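Local coordinates for protein putative pore-forming toxin (Bacteroides vulgatus ATCC 8482, PDB 3KOG) that is of unproven function but is probably a pore-forming toxin, made largely of beta strands and perhaps held at a membrane as a lipoprotein, at residues 77-89 against 214-226. Numbering follows the deposited sequence. Where two conformers were deposited one is given.
Sequences IPALKAGQFGAKE and DSYNTIVSPKNEQ
An antiparallel beta bridge, the hydrogen-bonded pair Phe85 and Val220, joins the start of strand 85-94 to the long strand 207-225 near its C-terminal end; the two strands run nearly antiparallel. Strand 18-27 lies along the other edge of 85-94, so strand 85-94 sits between strands 18-27 and 207-225 in the mixed sheet. Two backbone bonds define the pair: Phe85 N gives to Val220 O at 2.9 Å, and Val220 N returns to Phe85 O at 2.8 Å. Both side chains leave on one face of the sheet, where each touches Tyr132 of strand 126-143. Toward Ala87 the direct pairing loosens, Ala87 N lying 3.7 Å from Thr218 O, and water completes the join: one molecule donates to Ala87 O and accepts from Thr218 N. Asn217 also reaches Ala87 O, its ND2 lying 3.2 Å away and 49° above the carbonyl plane, a bent bond. That reach follows from a chi1 of 70°, with CG set between backbone N and carbonyl carbon; the amide then lies against Lys88 CG. On the sheet face opposite Phe85 and Val220, Ile219 reaches the loop that leads into strand 85-94: CD1 meets Pro78 CG at 4.1 Å, while CG2 faces Leu80 CD2. At the other end a type II turn from Lys81 to Gln84 brings Gly83 O against Pro222 CD, and a second water bridges Ala82 O and Pro222 O. Gln84 ties turn and strand together. Its OE1 takes the Lys81 N-H on a lone pair, which helps fix the amide's rotation, and a bound methylpentanediol, probably from the crystallisation liquor, also meets NE2. Nearly straight and only 3° out of the amide plane, the bond from Gln84 NE2 to Ser221 OG spans 2.7 Å.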
loop_
_atom_site.group_PDB
_atom_site.type_symbol
_atom_site.label_atom_id
_atom_site.label_comp_id
_atom_site.label_asym_id
_atom_site.label_seq_id
_atom_site.Cartn_x
_atom_site.Cartn_y
_atom_site.Cartn_z
ATOM N N ILE A 77 -0.303 6.896 -3.528
ATOM C CA ILE A 77 -1.520 6.115 -3.795
ATOM C C ILE A 77 -1.550 5.877 -5.302
ATOM O O ILE A 77 -1.431 6.839 -6.113
ATOM C CB ILE A 77 -2.804 6.929 -3.364
ATOM C CG1 ILE A 77 -2.808 7.260 -1.882
ATOM C CG2 ILE A 77 -4.143 6.230 -3.785
ATOM C CD1 ILE A 77 -3.876 8.349 -1.521
ATOM N N PRO A 78 -1.736 4.611 -5.740
ATOM C CA PRO A 78 -1.876 4.351 -7.149
ATOM C C PRO A 78 -3.224 4.824 -7.705
ATOM O O PRO A 78 -4.190 4.928 -6.969
ATOM C CB PRO A 78 -1.777 2.840 -7.230
ATOM C CG PRO A 78 -2.452 2.375 -5.892
ATOM C CD PRO A 78 -2.004 3.407 -4.900
ATOM N N ALA A 79 -3.270 5.053 -9.025
ATOM C CA ALA A 79 -4.506 5.336 -9.708
ATOM C C ALA A 79 -5.353 4.065 -9.702
ATOM O O ALA A 79 -4.853 3.007 -10.078
ATOM C CB ALA A 79 -4.208 5.776 -11.159
ATOM N N LEU A 80 -6.593 4.158 -9.242
ATOM C CA LEU A 80 -7.441 2.979 -9.068
ATOM C C LEU A 80 -8.775 3.250 -9.719
ATOM O O LEU A 80 -9.293 4.356 -9.596
ATOM C CB LEU A 80 -7.662 2.629 -7.597
ATOM C CG LEU A 80 -6.460 2.134 -6.790
ATOM C CD1 LEU A 80 -6.984 1.782 -5.397
ATOM C CD2 LEU A 80 -5.737 0.934 -7.438
ATOM N N LYS A 81 -9.301 2.226 -10.403
ATOM C CA LYS A 81 -10.597 2.220 -11.061
ATOM C C LYS A 81 -11.654 1.709 -10.060
ATOM O O LYS A 81 -11.344 1.229 -8.968
ATOM C CB LYS A 81 -10.582 1.297 -12.273
ATOM C CG LYS A 81 -9.454 1.541 -13.309
ATOM C CD LYS A 81 -9.550 2.905 -13.903
ATOM N N ALA A 82 -12.894 1.903 -10.432
ATOM C CA ALA A 82 -14.039 1.471 -9.651
ATOM C C ALA A 82 -13.859 0.046 -9.118
ATOM O O ALA A 82 -13.456 -0.900 -9.846
ATOM C CB ALA A 82 -15.324 1.634 -10.509
ATOM N N GLY A 83 -14.106 -0.076 -7.821
ATOM C CA GLY A 83 -14.004 -1.353 -7.107
ATOM C C GLY A 83 -12.654 -1.862 -6.681
ATOM O O GLY A 83 -12.600 -2.828 -5.950
ATOM N N GLN A 84 -11.566 -1.266 -7.148
ATOM C CA GLN A 84 -10.280 -1.719 -6.774
ATOM C C GLN A 84 -9.999 -1.340 -5.315
ATOM O O GLN A 84 -10.433 -0.304 -4.813
ATOM C CB GLN A 84 -9.189 -1.161 -7.686
ATOM C CG GLN A 84 -9.252 -1.660 -9.085
ATOM C CD GLN A 84 -8.009 -1.300 -9.866
ATOM O OE1 GLN A 84 -7.840 -0.136 -10.269
ATOM N NE2 GLN A 84 -7.144 -2.297 -10.122
ATOM N N PHE A 85 -9.291 -2.228 -4.650
ATOM C CA PHE A 85 -8.937 -2.046 -3.258
ATOM C C PHE A 85 -7.468 -2.392 -3.046
ATOM O O PHE A 85 -7.005 -3.494 -3.378
ATOM C CB PHE A 85 -9.826 -2.903 -2.350
ATOM C CG PHE A 85 -9.376 -2.847 -0.915
ATOM C CD1 PHE A 85 -9.613 -1.709 -0.150
ATOM C CD2 PHE A 85 -8.532 -3.843 -0.402
ATOM C CE1 PHE A 85 -9.116 -1.598 1.191
ATOM C CE2 PHE A 85 -8.008 -3.735 0.915
ATOM C CZ PHE A 85 -8.323 -2.614 1.713
ATOM N N GLY A 86 -6.739 -1.481 -2.391
ATOM C CA GLY A 86 -5.347 -1.689 -2.054
ATOM C C GLY A 86 -4.978 -1.130 -0.685
ATOM O O GLY A 86 -5.739 -0.353 -0.099
ATOM N N ALA A 87 -3.817 -1.553 -0.180
ATOM C CA ALA A 87 -3.309 -1.031 1.065
ATOM C C ALA A 87 -1.777 -1.091 0.996
ATOM O O ALA A 87 -1.238 -2.013 0.377
ATOM C CB ALA A 87 -3.828 -1.868 2.247
ATOM N N LYS A 88 -1.097 -0.200 1.726
ATOM C CA LYS A 88 0.388 -0.179 1.749
ATOM C C LYS A 88 0.777 0.349 3.115
ATOM O O LYS A 88 0.134 1.293 3.608
ATOM C CB LYS A 88 0.884 0.830 0.693
ATOM C CG LYS A 88 2.235 0.531 0.071
ATOM C CD LYS A 88 2.718 1.698 -0.848
ATOM C CE LYS A 88 1.665 2.319 -1.820
ATOM N NZ LYS A 88 2.157 2.778 -3.176
ATOM N N GLU A 89 1.806 -0.223 3.697
ATOM C CA GLU A 89 2.436 0.316 4.901
ATOM C C GLU A 89 3.491 1.318 4.537
ATOM O O GLU A 89 4.102 1.197 3.467
ATOM C CB GLU A 89 3.114 -0.807 5.715
ATOM C CG GLU A 89 2.138 -1.693 6.375
ATOM C CD GLU A 89 2.774 -2.627 7.419
ATOM O OE1 GLU A 89 3.987 -2.905 7.324
ATOM O OE2 GLU A 89 2.023 -3.073 8.332
ATOM N N ASP A 214 13.109 -3.945 -1.399
ATOM C CA ASP A 214 11.950 -4.458 -2.101
ATOM C C ASP A 214 10.794 -4.541 -1.127
ATOM O O ASP A 214 10.898 -5.151 -0.061
ATOM C CB ASP A 214 12.185 -5.863 -2.689
ATOM C CG ASP A 214 12.991 -5.859 -3.978
ATOM O OD1 ASP A 214 13.229 -4.794 -4.619
ATOM O OD2 ASP A 214 13.318 -6.977 -4.395
ATOM N N SER A 215 9.706 -3.873 -1.460
ATOM C CA SER A 215 8.530 -3.854 -0.610
ATOM C C SER A 215 7.325 -4.345 -1.434
ATOM O O SER A 215 7.238 -4.126 -2.656
ATOM C CB SER A 215 8.230 -2.460 -0.021
ATOM O OG SER A 215 8.041 -1.469 -0.985
ATOM N N TYR A 216 6.409 -4.979 -0.725
ATOM C CA TYR A 216 5.327 -5.714 -1.346
ATOM C C TYR A 216 4.015 -5.260 -0.811
ATOM O O TYR A 216 3.901 -5.008 0.364
ATOM C CB TYR A 216 5.467 -7.210 -1.084
ATOM C CG TYR A 216 6.725 -7.783 -1.667
ATOM C CD1 TYR A 216 7.927 -7.739 -0.956
ATOM C CD2 TYR A 216 6.735 -8.303 -2.944
ATOM C CE1 TYR A 216 9.079 -8.196 -1.494
ATOM C CE2 TYR A 216 7.898 -8.800 -3.497
ATOM C CZ TYR A 216 9.063 -8.749 -2.755
ATOM O OH TYR A 216 10.228 -9.211 -3.295
ATOM N N ASN A 217 3.016 -5.141 -1.683
ATOM C CA ASN A 217 1.646 -4.882 -1.240
ATOM C C ASN A 217 0.657 -5.461 -2.260
ATOM O O ASN A 217 1.061 -5.853 -3.337
ATOM C CB ASN A 217 1.382 -3.389 -0.990
ATOM C CG ASN A 217 1.348 -2.556 -2.250
ATOM O OD1 ASN A 217 2.312 -2.503 -2.996
ATOM N ND2 ASN A 217 0.220 -1.891 -2.491
ATOM N N THR A 218 -0.606 -5.478 -1.910
ATOM C CA THR A 218 -1.588 -6.226 -2.698
ATOM C C THR A 218 -2.741 -5.313 -3.111
ATOM O O THR A 218 -3.221 -4.501 -2.288
ATOM C CB THR A 218 -2.067 -7.408 -1.925
ATOM O OG1 THR A 218 -0.963 -8.257 -1.550
ATOM C CG2 THR A 218 -3.099 -8.260 -2.725
ATOM N N ILE A 219 -3.095 -5.399 -4.407
ATOM C CA ILE A 219 -4.289 -4.757 -4.970
ATOM C C ILE A 219 -5.312 -5.824 -5.454
ATOM O O ILE A 219 -4.932 -6.787 -6.156
ATOM C CB ILE A 219 -3.894 -3.801 -6.066
ATOM C CG1 ILE A 219 -3.088 -2.610 -5.473
ATOM C CG2 ILE A 219 -5.127 -3.253 -6.799
ATOM C CD1 ILE A 219 -2.468 -1.715 -6.567
ATOM N N VAL A 220 -6.567 -5.679 -5.046
ATOM C CA VAL A 220 -7.644 -6.610 -5.413
ATOM C C VAL A 220 -8.580 -5.845 -6.381
ATOM O O VAL A 220 -8.969 -4.689 -6.110
ATOM C CB VAL A 220 -8.445 -7.045 -4.153
ATOM C CG1 VAL A 220 -9.565 -8.092 -4.524
ATOM C CG2 VAL A 220 -7.526 -7.627 -3.140
ATOM N N SER A 221 -8.979 -6.495 -7.468
ATOM C CA SER A 221 -9.697 -5.828 -8.562
ATOM C C SER A 221 -10.862 -6.724 -8.978
ATOM O O SER A 221 -10.659 -7.635 -9.781
ATOM C CB SER A 221 -8.766 -5.632 -9.714
ATOM O OG SER A 221 -7.636 -4.860 -9.351
ATOM N N PRO A 222 -12.037 -6.541 -8.365
ATOM C CA PRO A 222 -13.224 -7.269 -8.844
ATOM C C PRO A 222 -13.638 -6.730 -10.220
ATOM O O PRO A 222 -13.572 -5.526 -10.452
ATOM C CB PRO A 222 -14.290 -6.957 -7.798
ATOM C CG PRO A 222 -13.533 -6.248 -6.651
ATOM C CD PRO A 222 -12.360 -5.620 -7.279
ATOM N N LYS A 223 -14.004 -7.613 -11.129
ATOM C CA LYS A 223 -14.272 -7.264 -12.513
ATOM C C LYS A 223 -15.689 -7.691 -12.868
ATOM O O LYS A 223 -16.092 -8.831 -12.545
ATOM C CB LYS A 223 -13.310 -8.041 -13.398
ATOM C CG LYS A 223 -11.857 -7.628 -13.209
ATOM C CD LYS A 223 -11.582 -6.218 -13.744
ATOM C CE LYS A 223 -10.049 -5.948 -13.890
ATOM N NZ LYS A 223 -9.775 -4.485 -13.907
ATOM N N ASN A 224 -16.445 -6.773 -13.466
ATOM C CA ASN A 224 -17.789 -7.055 -13.976
ATOM C C ASN A 224 -17.741 -6.733 -15.456
ATOM O O ASN A 224 -17.670 -5.578 -15.825
ATOM C CB ASN A 224 -18.856 -6.249 -13.249
ATOM C CG ASN A 224 -19.216 -6.856 -11.885
ATOM O OD1 ASN A 224 -19.961 -7.828 -11.791
ATOM N ND2 ASN A 224 -18.681 -6.272 -10.837
ATOM N N GLU A 225 -17.724 -7.763 -16.272
ATOM C CA GLU A 225 -17.473 -7.647 -17.712
ATOM C C GLU A 225 -18.639 -8.122 -18.548
ATOM O O GLU A 225 -19.527 -8.824 -18.059
ATOM C CB GLU A 225 -16.290 -8.523 -18.054
ATOM C CG GLU A 225 -15.034 -8.039 -17.398
ATOM C CD GLU A 225 -13.871 -8.964 -17.664
ATOM O OE1 GLU A 225 -14.125 -10.144 -18.060
ATOM O OE2 GLU A 225 -12.723 -8.473 -17.470
ATOM N N GLN A 226 -18.595 -7.782 -19.839
ATOM C CA GLN A 226 -19.610 -8.230 -20.759
ATOM C C GLN A 226 -19.602 -9.744 -20.859
ATOM O O GLN A 226 -18.544 -10.350 -21.042
ATOM C CB GLN A 226 -19.380 -7.629 -22.149
ATOM C CG GLN A 226 -20.414 -8.028 -23.184
ATOM C CD GLN A 226 -21.799 -7.471 -22.904
ATOM O OE1 GLN A 226 -21.953 -6.283 -22.558
ATOM N NE2 GLN A 226 -22.811 -8.311 -23.090
HETATM O O HOH W 1 -12.094 -3.420 -9.789
HETATM O O HOH W 2 -1.477 -4.782 0.810
HETATM O O HOH W 3 0.275 0.382 -4.491
#